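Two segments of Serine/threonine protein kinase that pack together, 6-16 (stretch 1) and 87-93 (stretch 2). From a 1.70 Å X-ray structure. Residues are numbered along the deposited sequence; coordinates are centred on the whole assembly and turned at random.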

# COMPACT_ATOMS: atom_id res chain seq x y z
N ALA A 6 15.22 -3.55 -12.75
CA ALA A 6 15.79 -2.22 -12.94
C ALA A 6 14.85 -1.13 -12.45
O ALA A 6 13.63 -1.25 -12.61
N GLU A 7 15.41 -0.07 -11.88
CA GLU A 7 14.61 1.05 -11.40
C GLU A 7 13.70 1.56 -12.49
O GLU A 7 12.56 1.97 -12.23
N GLU A 8 14.19 1.55 -13.72
CA GLU A 8 13.46 2.14 -14.83
C GLU A 8 12.28 1.29 -15.30
O GLU A 8 11.49 1.72 -16.14
N ARG A 9 12.14 0.10 -14.73
CA ARG A 9 11.06 -0.81 -15.10
C ARG A 9 9.94 -0.86 -14.07
O ARG A 9 8.99 -1.62 -14.23
N LEU A 10 10.05 -0.04 -13.02
CA LEU A 10 9.07 -0.08 -11.95
C LEU A 10 7.65 0.22 -12.43
O LEU A 10 6.72 -0.48 -12.04
N SER A 11 7.49 1.21 -13.31
CA SER A 11 6.14 1.59 -13.73
C SER A 11 5.43 0.46 -14.47
O SER A 11 4.19 0.36 -14.45
N ALA A 12 6.21 -0.41 -15.11
CA ALA A 12 5.66 -1.54 -15.85
C ALA A 12 5.08 -2.61 -14.92
O ALA A 12 4.41 -3.54 -15.39
N LEU A 13 5.34 -2.49 -13.62
CA LEU A 13 4.85 -3.46 -12.64
C LEU A 13 3.47 -3.13 -12.06
O LEU A 13 2.80 -3.99 -11.48
N LEU A 14 3.04 -1.88 -12.21
CA LEU A 14 1.76 -1.48 -11.66
C LEU A 14 0.60 -2.05 -12.48
O LEU A 14 0.78 -2.49 -13.62
N LEU A 15 -0.59 -2.05 -11.89
CA LEU A 15 -1.76 -2.54 -12.60
C LEU A 15 -2.32 -1.45 -13.49
O LEU A 15 -2.32 -0.28 -13.13
N ASN A 16 -2.77 -1.83 -14.68
CA ASN A 16 -3.35 -0.86 -15.59
C ASN A 16 -4.80 -0.55 -15.20
O ASN A 16 -5.33 -1.14 -14.26
N ASN A 87 -4.24 3.02 -3.91
CA ASN A 87 -2.88 3.53 -4.01
C ASN A 87 -1.99 2.30 -4.14
O ASN A 87 -1.92 1.47 -3.23
N GLN A 88 -1.36 2.16 -5.30
CA GLN A 88 -0.47 1.03 -5.55
C GLN A 88 0.92 1.55 -5.83
O GLN A 88 1.09 2.51 -6.57
N ALA A 89 1.92 0.93 -5.21
CA ALA A 89 3.30 1.36 -5.40
C ALA A 89 4.25 0.18 -5.38
O ALA A 89 4.00 -0.83 -4.71
N VAL A 90 5.34 0.32 -6.12
CA VAL A 90 6.45 -0.63 -6.07
C VAL A 90 7.72 0.12 -5.71
O VAL A 90 7.96 1.25 -6.16
N VAL A 91 8.55 -0.52 -4.90
CA VAL A 91 9.74 0.14 -4.39
C VAL A 91 10.94 -0.75 -4.67
O VAL A 91 10.95 -1.93 -4.28
N ALA A 92 11.94 -0.20 -5.34
CA ALA A 92 13.15 -0.96 -5.68
C ALA A 92 14.18 -0.83 -4.58
O ALA A 92 14.34 0.24 -3.99
N PHE A 93 14.88 -1.93 -4.32
CA PHE A 93 15.99 -1.97 -3.39
C PHE A 93 17.19 -2.54 -4.14
O PHE A 93 17.02 -3.14 -5.19

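Stretch 2 is a β-strand through Ala 92, and its alternating side chains determine how it meets stretch 1. Gln 88, Val 90 and Ala 92 point toward stretch 1, whereas Ala 89 and Val 91 point away. The facing segment starts with a 3-10 turn at residues 7-9 and continues through residues 10-13, whose phi/psi are helical though the regular bonds are missing, to the extended Leu 14 and Leu 15. The backbones come closest in register at Leu 14 with Gln 88, Leu 10 with Val 90 and Glu 7 with Ala 92, so the two chains run in opposite senses. Together they bury 437 Å² of surface, both sides summed.

At the first residue of the stretch, within a strand already under way, Asn 87 (chi1 t) is out of reach and takes no part in the contact. Gln 88 follows, and it supplies the hydrogen bonds that link the two stretches. With chi1 p and chi2 t, its side chain extends to the backbone of Leu 15 and presents both ends of the amide to it. OE1 of Gln 88 accepts a hydrogen bond from N of Leu 15 at 2.8 Å, with a nearly linear N-H...acceptor angle of 175°, while NE2 of Gln 88 donates to O of Leu 15 at 3.1 Å and 163°. This two-point recognition satisfies both backbone polar groups of one residue and fixes the orientation of the amide. Close to it, CB of Leu 14 and CB of Leu 15 each lie 3.6 Å from OE1 of Gln 88, so the buried amide is also flanked by aliphatic carbon. The CA-to-CB bond of Leu 15 (m, t) points sideways.

Ala 89 turns its methyl away, but its backbone still contributes: CD2 of Leu 14 approaches CA of Ala 89 at 4.1 Å. Leu 14, in the m, t rotamer, thus reaches across to the strand and continues to the next inward residue.

That residue, Val 90 (chi1 m), is the centre of the apolar contact and has the largest area covered in either stretch. CG2 of Val 90 packs 3.8 Å from CD2 of Leu 10 and 3.9 Å from CD2 of Leu 14, fitting between these two leucines, and it also lies 3.5 Å from O of Leu 10. That carbonyl oxygen is not left unpaired, since O of Leu 10 accepts a hydrogen bond from N of Leu 13 at 2.9 Å. CG1 of Val 90 contacts CB of Leu 13 at 4.2 Å. Leu 10 and Leu 13 both adopt m, t rotamers and direct their CA-to-CB bonds toward the strand.

Val 91 (chi1 t) points away again and makes no contact. Ala 92 brings the inward face to its end with a small methyl: CB of Ala 92 rests 3.9 Å from CD1 of Leu 10, and CG of the exposed Glu 7 (m, t) passes 4.4 Å from the same CB of Ala 92. Phe 93 (chi1 m), beyond the strand, points away.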

# COMPACT_ATOMS: atom_id res chain seq x y z
CB ALA A 6 16.10 -1.99 -14.41
CB GLU A 7 15.50 2.22 -10.96
CG GLU A 7 16.21 2.04 -9.63
CD GLU A 7 17.12 3.23 -9.31
OE1 GLU A 7 16.79 4.37 -9.71
OE2 GLU A 7 18.17 3.01 -8.66
CB GLU A 8 14.41 2.47 -15.99
CG GLU A 8 15.11 1.26 -16.57
CD GLU A 8 16.55 1.15 -16.13
OE1 GLU A 8 16.86 1.47 -14.96
OE2 GLU A 8 17.38 0.73 -16.96
CB ARG A 9 11.60 -2.22 -15.35
CG ARG A 9 12.31 -2.39 -16.70
CD ARG A 9 11.33 -2.41 -17.87
NE ARG A 9 10.46 -3.58 -17.81
CZ ARG A 9 9.39 -3.78 -18.59
NH1 ARG A 9 9.05 -2.87 -19.50
NH2 ARG A 9 8.67 -4.88 -18.44
CB LEU A 10 9.45 0.88 -10.81
CG LEU A 10 10.62 0.46 -9.91
CD1 LEU A 10 10.93 1.55 -8.86
CD2 LEU A 10 10.32 -0.86 -9.22
CB SER A 11 6.16 2.86 -14.59
OG SER A 11 6.67 2.61 -15.88
CB ALA A 12 6.71 -2.14 -16.77
CB LEU A 13 5.85 -3.62 -11.49
CG LEU A 13 7.29 -3.92 -11.89
CD1 LEU A 13 8.16 -3.95 -10.65
CD2 LEU A 13 7.39 -5.23 -12.65
CB LEU A 14 1.66 0.05 -11.58
CG LEU A 14 2.73 0.73 -10.72
CD1 LEU A 14 2.51 2.23 -10.69
CD2 LEU A 14 2.75 0.17 -9.29
CB LEU A 15 -2.81 -3.03 -11.60
CG LEU A 15 -2.34 -4.19 -10.71
CD1 LEU A 15 -3.53 -4.80 -10.01
CD2 LEU A 15 -1.60 -5.23 -11.55
CB ASN A 16 -3.22 -1.32 -17.05
CG ASN A 16 -4.04 -2.56 -17.36
OD1 ASN A 16 -5.15 -2.73 -16.87
ND2 ASN A 16 -3.49 -3.44 -18.21
CB ASN A 87 -2.51 4.32 -2.75
CG ASN A 87 -1.16 5.06 -2.87
OD1 ASN A 87 -0.39 4.84 -3.80
ND2 ASN A 87 -0.89 5.93 -1.91
CB GLN A 88 -0.95 0.19 -6.74
CG GLN A 88 -1.35 1.01 -7.96
CD GLN A 88 -1.47 0.16 -9.22
OE1 GLN A 88 -0.93 -0.94 -9.31
NE2 GLN A 88 -2.14 0.70 -10.22
CB ALA A 89 3.69 2.35 -4.32
CB VAL A 90 6.62 -1.39 -7.38
CG1 VAL A 90 5.51 -2.43 -7.51
CG2 VAL A 90 6.58 -0.42 -8.56
CB VAL A 91 9.62 0.40 -2.87
CG1 VAL A 91 10.87 1.11 -2.36
CG2 VAL A 91 8.35 1.22 -2.56
CB ALA A 92 13.73 -0.48 -7.00
CB PHE A 93 15.65 -2.86 -2.20
CG PHE A 93 14.65 -2.25 -1.26
CD1 PHE A 93 13.30 -2.30 -1.54
CD2 PHE A 93 15.08 -1.64 -0.09
CE1 PHE A 93 12.38 -1.73 -0.66
CE2 PHE A 93 14.17 -1.07 0.78
CZ PHE A 93 12.81 -1.12 0.50